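Local coordinates for phosphoribosylaminoimidazole carboxylase, ATPase subunit (Thermus thermophilus, PDB 3AW8), which probably catalyses the ATP-dependent carboxylation of 5-aminoimidazole ribonucleotide with bicarbonate to N5-carboxyaminoimidazole ribonucleotide in purine biosynthesis, at residues A[92-97]-A[257-262]; A[199-204]-A[264-269]; A[270-275]-A[320-325]; A[297-302]-A[347-352]. All coordinates share one frame; numbering follows the deposited sequence.

The four contacts run from the nucleotide site toward the dimer interface, and all reach the eight-stranded antiparallel sheet that strand 253-260 and strand 321-325 border. Interactions 1 and 2, with centres about 16 Å apart, both touch AMP; interactions 3 and 4, about 11 Å apart, lie away from it. Interaction 4 is about 30 Å from interaction 1. Along the chain the segments of interactions 1 and 2 alternate, as do those of 3 and 4, and the first pair closes before the second opens. Trp269 packs on Ala274 and Ser300, and Glu275 forms a salt bridge with Arg297, tying the ATP-grasp part to the C-terminal domain.

Interaction 1: A[92-97]-A[257-262]; sequences EVAQDR and NEMAPR. With AMP (adenosine monophosphate), chain C.
A water sits between the carbonyl oxygens Ala94 O and Met259 O, 2.7 Å from each and placed to donate to either, though it has more acceptors in reach than protons; it lies where the last turn of helix 88-94 and the edge strand 253-260 stand closest. Beside it lies an apolar patch centred on the methyl of Ala94. Ala94 CB sits 3.6 Å from Met259 SD and equally close to Pro261 CD, so the thioether and the proline ring approach the same methyl. Met259 reaches there because CG falls between its own N and carbonyl carbon (chi1 77°) and the chain then bends at chi2 and chi3. Its tip, Met259 CE, ends 4.1 Å from Val93 CG1, the two side chains crossing at about a right angle. Leu237 of helix 220-237 touches both Val93 and Met259, and Phe104 packs on Met259.

The polar end of the contact belongs to the nucleotide. Arg97, extended from CG to NE, gives NH2 to AMP O3P at 2.9 Å; the oxygen lies in the guanidinium plane at its edge, but the bond is bent, with an N-H...O angle of 136°. From the other segment Glu258 OE1 approaches AMP O1P, 2.8 Å away, and at that separation one of the two acid groups probably holds a proton. The phosphate is thus met by an arginine through one bent bond and bordered by an acid, consistent with a site that handles the phosphates of ATP.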
# COMPACT_ATOMS: atom_id res chain seq x y z
N GLU A 92 -17.24 19.11 16.47
CA GLU A 92 -17.68 20.30 17.18
C GLU A 92 -16.51 20.87 17.99
O GLU A 92 -16.13 22.02 17.83
CB GLU A 92 -18.83 19.93 18.13
CG GLU A 92 -19.81 21.06 18.44
CD GLU A 92 -21.04 21.05 17.53
OE1 GLU A 92 -21.74 20.00 17.48
OE2 GLU A 92 -21.31 22.09 16.88
N VAL A 93 -15.95 20.03 18.86
CA VAL A 93 -14.82 20.44 19.69
C VAL A 93 -13.65 20.95 18.86
O VAL A 93 -13.13 22.04 19.10
CB VAL A 93 -14.32 19.25 20.55
CG1 VAL A 93 -13.11 19.68 21.36
CG2 VAL A 93 -15.42 18.77 21.47
N ALA A 94 -13.24 20.17 17.87
CA ALA A 94 -12.09 20.50 17.03
C ALA A 94 -12.24 21.69 16.08
O ALA A 94 -11.24 22.23 15.62
CB ALA A 94 -11.67 19.28 16.23
N GLN A 95 -13.47 22.10 15.79
CA GLN A 95 -13.68 23.20 14.87
C GLN A 95 -13.77 24.58 15.53
O GLN A 95 -13.99 25.59 14.85
CB GLN A 95 -14.92 22.93 14.01
CG GLN A 95 -14.80 21.71 13.11
CD GLN A 95 -15.93 21.61 12.08
OE1 GLN A 95 -17.09 21.87 12.38
NE2 GLN A 95 -15.58 21.22 10.86
N ASP A 96 -13.58 24.64 16.84
CA ASP A 96 -13.62 25.92 17.56
C ASP A 96 -12.42 25.98 18.50
O ASP A 96 -12.36 25.22 19.48
CB ASP A 96 -14.90 26.04 18.37
CG ASP A 96 -15.08 27.42 18.96
OD1 ASP A 96 -14.07 28.04 19.35
OD2 ASP A 96 -16.24 27.88 19.04
N ARG A 97 -11.48 26.88 18.22
CA ARG A 97 -10.28 26.99 19.03
C ARG A 97 -10.52 27.10 20.53
O ARG A 97 -9.82 26.46 21.32
CB ARG A 97 -9.41 28.16 18.57
CG ARG A 97 -8.72 27.94 17.24
CD ARG A 97 -7.60 28.94 17.05
NE ARG A 97 -6.76 28.65 15.90
CZ ARG A 97 -7.14 28.79 14.63
NH1 ARG A 97 -8.37 29.22 14.35
NH2 ARG A 97 -6.30 28.49 13.64
N ASN A 257 -1.95 21.96 21.51
CA ASN A 257 -2.09 23.03 20.53
C ASN A 257 -3.34 22.84 19.68
O ASN A 257 -4.22 23.69 19.66
CB ASN A 257 -0.85 23.11 19.64
CG ASN A 257 -1.07 23.97 18.39
OD1 ASN A 257 -1.55 25.10 18.47
ND2 ASN A 257 -0.71 23.43 17.23
N GLU A 258 -3.41 21.71 18.97
CA GLU A 258 -4.55 21.40 18.09
C GLU A 258 -4.92 19.92 18.07
O GLU A 258 -4.09 19.05 18.34
CB GLU A 258 -4.24 21.78 16.64
CG GLU A 258 -4.45 23.23 16.28
CD GLU A 258 -4.25 23.48 14.80
OE1 GLU A 258 -3.12 23.27 14.30
OE2 GLU A 258 -5.22 23.89 14.13
N MET A 259 -6.18 19.65 17.74
CA MET A 259 -6.65 18.28 17.63
C MET A 259 -7.40 18.17 16.30
O MET A 259 -8.05 19.12 15.86
CB MET A 259 -7.57 17.91 18.80
CG MET A 259 -8.99 18.45 18.74
SD MET A 259 -10.22 17.11 18.69
CE MET A 259 -10.42 16.75 20.41
N ALA A 260 -7.25 17.03 15.64
CA ALA A 260 -7.92 16.79 14.36
C ALA A 260 -8.60 15.43 14.48
O ALA A 260 -7.94 14.42 14.73
CB ALA A 260 -6.90 16.79 13.22
N PRO A 261 -9.92 15.38 14.31
CA PRO A 261 -10.65 14.11 14.42
C PRO A 261 -10.49 13.26 13.16
O PRO A 261 -11.48 12.94 12.50
CB PRO A 261 -12.08 14.56 14.63
CG PRO A 261 -12.16 15.77 13.76
CD PRO A 261 -10.86 16.49 14.03
N ARG A 262 -9.25 12.87 12.85
CA ARG A 262 -9.00 12.10 11.64
C ARG A 262 -7.52 11.79 11.42
O ARG A 262 -6.64 12.26 12.16
CB ARG A 262 -9.47 12.91 10.44
CG ARG A 262 -8.83 14.30 10.42
CD ARG A 262 -9.11 15.05 9.13
NE ARG A 262 -8.55 16.40 9.15
CZ ARG A 262 -7.24 16.69 9.14
NH1 ARG A 262 -6.32 15.73 9.12
NH2 ARG A 262 -6.85 17.95 9.14
P AMP C . -2.42 26.79 13.24
O1P AMP C . -2.52 25.43 12.67
O2P AMP C . -2.44 26.70 14.86
O3P AMP C . -3.68 27.67 12.74
O5' AMP C . -1.05 27.51 12.75
C5' AMP C . 0.07 26.74 13.23
C4' AMP C . 1.37 27.54 13.02
O4' AMP C . 1.39 28.76 13.83
C3' AMP C . 2.61 26.71 13.41
O3' AMP C . 3.66 26.90 12.45
C2' AMP C . 2.99 27.21 14.81
O2' AMP C . 4.41 27.23 14.98
C1' AMP C . 2.37 28.62 14.92
N9 AMP C . 1.71 28.80 16.24
C8 AMP C . 0.40 28.53 16.54
N7 AMP C . 0.15 28.81 17.79
C5 AMP C . 1.27 29.28 18.37
C6 AMP C . 1.62 29.73 19.68
N6 AMP C . 0.67 29.75 20.69
N1 AMP C . 2.88 30.15 19.91
C2 AMP C . 3.81 30.14 18.94
N3 AMP C . 3.53 29.72 17.71
C4 AMP C . 2.30 29.28 17.38
O HOH W 1 -8.68 21.69 15.12

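Interaction 2: A[199-204]-A[264-269]; sequences VENRHW and HNSGHW. With AMP (adenosine monophosphate), chain C.
Asn201 and Ser266 bring the two backbones nearest, 6.7 Å between their CA atoms, where strand 193-204 passes the 3-10 turn 265-267. Val199 carries most of the apolar contact. Its CG1 points at the turn and lies 3.7 Å from Ser266 O, while CG2 lies 3.8 Å from Trp269 CZ2 beside the indole; the valine and tryptophan slide past each other in opposite directions. In Trp269 CG stands between the backbone N and the carbonyl carbon (chi1 62°), which folds the indole back toward the turn, where Ser266 O lies in the ring plane at its edge. With an alanine here, both methyls of Val199 would be gone, which would probably open a gap beside the indole and leave it freer to shift.

Asn201 lays its amide beside the methylene of Ser266, with Asn201 CG 3.7 Å from Ser266 CB, while its polar atoms turn to Ser211 and Ser182. Ser266 is held within its own turn: Ser266 N donates to His264 ND1 at 3.1 Å, nearly straight (165°) although well out of the imidazole plane, and Ser266 OG is 3.0 Å from the same ND1 and also bonded to Ser182 OG. Further along the strand, His203 CB is 3.3 Å from AMP O3' at the ribose. The turn therefore lies across strands 179-187 and 193-204: Leu184 touches His264 and Ser266, and Ala213 of strand 207-213 packs on Trp269, just ahead of helix 270-273.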
# COMPACT_ATOMS: atom_id res chain seq x y z
N VAL A 199 5.82 12.21 17.09
CA VAL A 199 6.42 12.61 15.83
C VAL A 199 6.80 14.08 15.92
O VAL A 199 6.05 14.88 16.49
CB VAL A 199 5.41 12.40 14.65
CG1 VAL A 199 6.02 12.87 13.34
CG2 VAL A 199 5.02 10.94 14.56
N GLU A 200 7.96 14.43 15.38
CA GLU A 200 8.40 15.82 15.39
C GLU A 200 7.99 16.46 14.07
O GLU A 200 8.39 15.99 13.00
CB GLU A 200 9.91 15.92 15.58
CG GLU A 200 10.44 17.30 15.26
CD GLU A 200 11.90 17.46 15.59
OE1 GLU A 200 12.51 18.42 15.06
OE2 GLU A 200 12.43 16.63 16.37
N ASN A 201 7.21 17.53 14.15
CA ASN A 201 6.74 18.20 12.95
C ASN A 201 7.34 19.60 12.81
O ASN A 201 7.41 20.34 13.78
CB ASN A 201 5.22 18.29 12.97
CG ASN A 201 4.58 16.99 13.42
OD1 ASN A 201 3.81 16.96 14.39
ND2 ASN A 201 4.91 15.90 12.73
N ARG A 202 7.76 19.94 11.60
CA ARG A 202 8.34 21.25 11.36
C ARG A 202 7.50 21.99 10.35
O ARG A 202 7.27 21.49 9.25
CB ARG A 202 9.77 21.13 10.84
CG ARG A 202 10.69 20.46 11.82
CD ARG A 202 12.11 20.55 11.32
NE ARG A 202 13.01 19.89 12.25
CZ ARG A 202 14.30 19.68 12.00
NH1 ARG A 202 14.81 20.07 10.84
NH2 ARG A 202 15.05 19.07 12.90
N HIS A 203 7.06 23.18 10.73
CA HIS A 203 6.24 23.99 9.86
C HIS A 203 7.04 25.15 9.32
O HIS A 203 8.03 25.56 9.93
CB HIS A 203 5.03 24.52 10.63
CG HIS A 203 4.22 23.44 11.28
ND1 HIS A 203 3.30 22.68 10.59
CD2 HIS A 203 4.23 22.96 12.55
CE1 HIS A 203 2.79 21.78 11.40
NE2 HIS A 203 3.33 21.93 12.60
N TRP A 204 6.60 25.68 8.19
CA TRP A 204 7.25 26.81 7.58
C TRP A 204 6.23 27.45 6.65
O TRP A 204 5.69 26.79 5.76
CB TRP A 204 8.49 26.35 6.79
CG TRP A 204 9.40 27.48 6.36
CD1 TRP A 204 9.40 28.12 5.15
CD2 TRP A 204 10.45 28.07 7.13
NE1 TRP A 204 10.40 29.08 5.12
CE2 TRP A 204 11.05 29.07 6.33
CE3 TRP A 204 10.95 27.85 8.43
CZ2 TRP A 204 12.12 29.84 6.78
CZ3 TRP A 204 12.01 28.63 8.87
CH2 TRP A 204 12.59 29.61 8.05
N HIS A 264 -3.99 12.17 10.05
CA HIS A 264 -3.32 13.46 9.95
C HIS A 264 -2.08 13.41 9.08
O HIS A 264 -1.45 12.36 8.93
CB HIS A 264 -2.97 13.91 11.37
CG HIS A 264 -2.61 15.35 11.49
ND1 HIS A 264 -1.30 15.79 11.55
CD2 HIS A 264 -3.38 16.46 11.57
CE1 HIS A 264 -1.29 17.10 11.67
NE2 HIS A 264 -2.53 17.53 11.69
N ASN A 265 -1.74 14.57 8.52
CA ASN A 265 -0.59 14.74 7.64
C ASN A 265 0.71 14.31 8.32
O ASN A 265 1.60 13.73 7.67
CB ASN A 265 -0.49 16.21 7.23
CG ASN A 265 0.43 16.45 6.04
OD1 ASN A 265 0.42 17.53 5.47
ND2 ASN A 265 1.22 15.44 5.67
N SER A 266 0.83 14.59 9.61
CA SER A 266 2.03 14.22 10.35
C SER A 266 2.14 12.72 10.55
O SER A 266 3.02 12.25 11.27
CB SER A 266 2.03 14.91 11.72
OG SER A 266 1.07 14.31 12.57
N GLY A 267 1.26 11.95 9.92
CA GLY A 267 1.31 10.50 10.08
C GLY A 267 1.44 9.71 8.79
O GLY A 267 1.40 8.48 8.81
N HIS A 268 1.60 10.40 7.66
CA HIS A 268 1.71 9.70 6.39
C HIS A 268 2.89 8.76 6.36
O HIS A 268 2.91 7.84 5.54
CB HIS A 268 1.80 10.69 5.24
CG HIS A 268 0.59 11.55 5.09
ND1 HIS A 268 -0.63 11.21 5.65
CD2 HIS A 268 0.39 12.72 4.45
CE1 HIS A 268 -1.52 12.14 5.35
NE2 HIS A 268 -0.92 13.07 4.63
N TRP A 269 3.86 8.98 7.24
CA TRP A 269 5.04 8.11 7.27
C TRP A 269 4.69 6.69 7.72
O TRP A 269 5.47 5.76 7.52
CB TRP A 269 6.10 8.68 8.22
CG TRP A 269 5.62 8.76 9.64
CD1 TRP A 269 4.92 9.78 10.21
CD2 TRP A 269 5.75 7.75 10.64
NE1 TRP A 269 4.60 9.46 11.51
CE2 TRP A 269 5.10 8.22 11.80
CE3 TRP A 269 6.35 6.48 10.68
CZ2 TRP A 269 5.03 7.48 12.98
CZ3 TRP A 269 6.28 5.74 11.86
CH2 TRP A 269 5.62 6.24 13.00
P AMP C . -2.42 26.79 13.24
O1P AMP C . -2.52 25.43 12.67
O2P AMP C . -2.44 26.70 14.86
O3P AMP C . -3.68 27.67 12.74
O5' AMP C . -1.05 27.51 12.75
C5' AMP C . 0.07 26.74 13.23
C4' AMP C . 1.37 27.54 13.02
O4' AMP C . 1.39 28.76 13.83
C3' AMP C . 2.61 26.71 13.41
O3' AMP C . 3.66 26.90 12.45
C2' AMP C . 2.99 27.21 14.81
O2' AMP C . 4.41 27.23 14.98
C1' AMP C . 2.37 28.62 14.92
N9 AMP C . 1.71 28.80 16.24
C8 AMP C . 0.40 28.53 16.54
N7 AMP C . 0.15 28.81 17.79
C5 AMP C . 1.27 29.28 18.37
C6 AMP C . 1.62 29.73 19.68
N6 AMP C . 0.67 29.75 20.69
N1 AMP C . 2.88 30.15 19.91
C2 AMP C . 3.81 30.14 18.94
N3 AMP C . 3.53 29.72 17.71
C4 AMP C . 2.30 29.28 17.38

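Interaction 3: A[270-275]-A[320-325]; sequences TIEGAE and GAHLHW
Glu272 bends sharply at its second torsion (chi2 -95°), which lays its chain along His322 and turns the carboxylate to His324; in both histidines CG stands anti to the carbonyl carbon, sending the rings toward the short, weakly bonded helix about 270-273. Glu272 CG lies over one face of the His322 ring, 3.9 Å from its centroid, as a CH-pi contact, and the carboxylate continues past that ring with the planes only 20° apart. His324 and Glu272 approach each other from opposite directions: His324 NE2 donates to Glu272 OE1 at 3.2 Å, on the syn lone pair, in a bent bond whose acceptor is tilted 29° from the ring plane. Ile271 CD1 sits beside the same ring, 3.8 Å from His324 CE1. Replacing Glu272 by an alanine would probably leave His324 NE2 without this acceptor and uncover the face of His322.

His324 also stacks on His338. His322 NE2 bonds to Glu275 O of the second subunit, and ND1 makes a weak bond to Thr340 O of its own chain. Two carbonyl oxygens at its nitrogens and a carboxylate along its ring would tend to favour a protonated His322, so the buried Glu272 probably helps balance charge at the dimer interface.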
# COMPACT_ATOMS: atom_id res chain seq x y z
N THR A 270 3.51 6.51 8.33
CA THR A 270 3.12 5.20 8.81
C THR A 270 2.76 4.21 7.71
O THR A 270 2.61 3.01 7.97
CB THR A 270 1.94 5.27 9.82
OG1 THR A 270 0.75 5.71 9.15
CG2 THR A 270 2.27 6.23 10.96
N ILE A 271 2.62 4.70 6.47
CA ILE A 271 2.29 3.81 5.37
C ILE A 271 3.40 2.77 5.18
O ILE A 271 3.13 1.60 4.95
CB ILE A 271 2.07 4.58 4.06
CG1 ILE A 271 0.91 5.57 4.23
CG2 ILE A 271 1.72 3.61 2.93
CD1 ILE A 271 0.60 6.37 2.99
N GLU A 272 4.66 3.19 5.28
CA GLU A 272 5.77 2.25 5.16
C GLU A 272 6.66 2.23 6.41
O GLU A 272 7.35 1.25 6.65
CB GLU A 272 6.62 2.55 3.92
CG GLU A 272 6.70 4.00 3.58
CD GLU A 272 5.66 4.39 2.56
OE1 GLU A 272 5.01 5.44 2.74
OE2 GLU A 272 5.51 3.65 1.56
N GLY A 273 6.60 3.29 7.21
CA GLY A 273 7.41 3.36 8.42
C GLY A 273 6.84 2.79 9.73
O GLY A 273 7.48 2.88 10.77
N ALA A 274 5.63 2.23 9.68
CA ALA A 274 5.02 1.65 10.88
C ALA A 274 4.41 0.32 10.46
O ALA A 274 4.09 0.13 9.29
CB ALA A 274 3.96 2.58 11.45
N GLU A 275 4.24 -0.60 11.40
CA GLU A 275 3.69 -1.90 11.03
C GLU A 275 2.28 -1.81 10.46
O GLU A 275 1.86 -2.67 9.69
CB GLU A 275 3.71 -2.85 12.23
CG GLU A 275 3.65 -4.32 11.81
CD GLU A 275 4.80 -4.69 10.88
OE1 GLU A 275 4.67 -5.67 10.10
OE2 GLU A 275 5.85 -4.01 10.94
N GLY A 320 14.95 3.89 -0.16
CA GLY A 320 14.26 4.08 1.10
C GLY A 320 13.28 5.22 0.93
O GLY A 320 12.54 5.57 1.85
N ALA A 321 13.28 5.81 -0.26
CA ALA A 321 12.40 6.91 -0.58
C ALA A 321 11.11 6.37 -1.19
O ALA A 321 11.15 5.64 -2.18
CB ALA A 321 13.09 7.87 -1.56
N HIS A 322 9.97 6.72 -0.60
CA HIS A 322 8.68 6.27 -1.12
C HIS A 322 7.85 7.47 -1.56
O HIS A 322 7.39 8.26 -0.74
CB HIS A 322 7.92 5.46 -0.08
CG HIS A 322 8.63 4.21 0.34
ND1 HIS A 322 9.53 4.18 1.38
CD2 HIS A 322 8.58 2.95 -0.15
CE1 HIS A 322 10.00 2.95 1.52
NE2 HIS A 322 9.44 2.19 0.60
N LEU A 323 7.69 7.60 -2.87
CA LEU A 323 6.94 8.72 -3.43
C LEU A 323 5.42 8.50 -3.35
O LEU A 323 4.93 7.38 -3.49
CB LEU A 323 7.37 8.93 -4.88
CG LEU A 323 6.66 10.09 -5.58
CD1 LEU A 323 7.01 11.37 -4.85
CD2 LEU A 323 7.06 10.17 -7.05
N HIS A 324 4.70 9.59 -3.13
CA HIS A 324 3.24 9.54 -3.06
C HIS A 324 2.71 10.79 -3.75
O HIS A 324 2.78 11.88 -3.19
CB HIS A 324 2.75 9.50 -1.61
CG HIS A 324 2.90 8.16 -0.97
ND1 HIS A 324 1.90 7.20 -0.99
CD2 HIS A 324 3.95 7.59 -0.32
CE1 HIS A 324 2.33 6.11 -0.39
NE2 HIS A 324 3.56 6.31 0.02
N TRP A 325 2.21 10.64 -4.97
CA TRP A 325 1.67 11.76 -5.71
C TRP A 325 0.15 11.65 -5.57
O TRP A 325 -0.43 10.62 -5.88
CB TRP A 325 2.09 11.68 -7.19
CG TRP A 325 1.77 12.93 -7.93
CD1 TRP A 325 0.86 13.08 -8.94
CD2 TRP A 325 2.29 14.23 -7.66
NE1 TRP A 325 0.78 14.40 -9.31
CE2 TRP A 325 1.64 15.13 -8.53
CE3 TRP A 325 3.23 14.73 -6.75
CZ2 TRP A 325 1.91 16.50 -8.52
CZ3 TRP A 325 3.50 16.10 -6.74
CH2 TRP A 325 2.83 16.96 -7.62

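Interaction 4: A[297-302]-A[347-352]; sequences RGQSAM and KALEEG
Leu349 reaches from helix 346-357 onto strand 299-306. From CB the chain heads for the strand, with CG anti to the backbone N (chi1 -168°), which carries the fork of the side chain down to the sheet while CB and CG stay back from it. At the fork the two methyls part. CD1 settles over the backbone between Gln299 and Ser300, roughly 3.8 Å from Gln299 C and 4.0 Å from Ser300 N, and the leucine crosses the extended side chain of Gln299 at about a right angle. CD1 comes too close to Gln299 CB in the model, so its position is itself doubtful and these distances are approximate. The other methyl, Leu349 CD2, rests 3.8 Å from Ala301 CB. One leucine thus spans two residues that send their CB atoms to the same side of the strand, passing over Ser300 between them, whose own CB points away.

The same helix continues the contact with Leu346 against Gln299 and Leu353 against Ala301. On the opposite face of the strand Ser300 packs on Trp269. The axes of strand 299-302 and helix 347-352 run nearly alike, 19° between their directions and 8.9 Å apart at their closest. This is helix-on-sheet packing, an apolar side of the helix along an antiparallel sheet, within the C-terminal domain of the PurK family, where it joins helix 346-357 to the sheet.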
# COMPACT_ATOMS: atom_id res chain seq x y z
N ARG A 297 8.97 0.96 11.93
CA ARG A 297 9.92 0.19 11.15
C ARG A 297 11.09 1.13 10.91
O ARG A 297 11.06 1.95 9.98
CB ARG A 297 9.33 -0.23 9.80
CG ARG A 297 8.25 -1.30 9.86
CD ARG A 297 7.67 -1.52 8.47
NE ARG A 297 6.54 -2.44 8.45
CZ ARG A 297 5.68 -2.54 7.44
NH1 ARG A 297 4.68 -3.41 7.50
NH2 ARG A 297 5.81 -1.76 6.38
N GLY A 298 12.09 1.05 11.78
CA GLY A 298 13.25 1.92 11.64
C GLY A 298 12.92 3.37 11.90
O GLY A 298 12.27 3.70 12.88
N GLN A 299 13.38 4.24 11.00
CA GLN A 299 13.17 5.67 11.13
C GLN A 299 12.62 6.29 9.85
O GLN A 299 13.04 5.94 8.75
CB GLN A 299 14.47 6.37 11.48
CG GLN A 299 14.87 6.30 12.92
CD GLN A 299 16.23 6.93 13.12
OE1 GLN A 299 17.24 6.41 12.64
NE2 GLN A 299 16.26 8.08 13.79
N SER A 300 11.72 7.24 9.99
CA SER A 300 11.13 7.87 8.83
C SER A 300 11.20 9.38 8.85
O SER A 300 11.25 10.01 9.91
CB SER A 300 9.66 7.46 8.71
OG SER A 300 9.55 6.06 8.60
N ALA A 301 11.21 9.95 7.66
CA ALA A 301 11.23 11.38 7.47
C ALA A 301 10.14 11.60 6.43
O ALA A 301 10.18 11.03 5.33
CB ALA A 301 12.58 11.84 6.93
N MET A 302 9.15 12.40 6.79
CA MET A 302 8.03 12.69 5.91
C MET A 302 8.20 14.09 5.35
O MET A 302 8.17 15.06 6.11
CB MET A 302 6.74 12.59 6.75
CG MET A 302 5.42 12.44 5.99
SD MET A 302 4.88 13.91 5.10
CE MET A 302 4.80 15.12 6.46
N LYS A 347 21.87 7.89 10.69
CA LYS A 347 22.87 8.39 9.76
C LYS A 347 22.38 8.26 8.32
O LYS A 347 22.38 9.22 7.56
CB LYS A 347 24.19 7.63 9.94
CG LYS A 347 25.30 8.09 8.99
CD LYS A 347 26.65 7.56 9.45
CE LYS A 347 27.18 8.31 10.67
NZ LYS A 347 26.26 8.26 11.85
N ALA A 348 21.96 7.05 7.96
CA ALA A 348 21.46 6.79 6.62
C ALA A 348 20.28 7.72 6.33
O ALA A 348 20.21 8.35 5.28
CB ALA A 348 21.02 5.34 6.50
N LEU A 349 19.36 7.80 7.29
CA LEU A 349 18.19 8.65 7.16
C LEU A 349 18.62 10.07 6.86
O LEU A 349 18.18 10.68 5.88
CB LEU A 349 17.38 8.63 8.46
CG LEU A 349 15.96 9.24 8.45
CD1 LEU A 349 15.29 8.95 9.78
CD2 LEU A 349 16.02 10.73 8.20
N GLU A 350 19.51 10.58 7.70
CA GLU A 350 20.01 11.94 7.56
C GLU A 350 20.73 12.16 6.24
O GLU A 350 20.83 13.30 5.76
CB GLU A 350 20.92 12.25 8.75
CG GLU A 350 21.23 13.74 8.96
CD GLU A 350 21.21 14.13 10.44
OE1 GLU A 350 21.65 13.32 11.28
OE2 GLU A 350 20.76 15.26 10.75
N GLU A 351 21.22 11.09 5.63
CA GLU A 351 21.95 11.19 4.37
C GLU A 351 20.99 11.25 3.19
O GLU A 351 21.22 11.96 2.21
CB GLU A 351 22.90 10.00 4.23
CG GLU A 351 24.14 10.27 3.38
CD GLU A 351 25.35 9.45 3.84
OE1 GLU A 351 25.26 8.20 3.85
OE2 GLU A 351 26.38 10.06 4.19
N GLY A 352 19.90 10.49 3.28
CA GLY A 352 18.90 10.49 2.22
C GLY A 352 18.13 11.80 2.24
O GLY A 352 17.83 12.38 1.19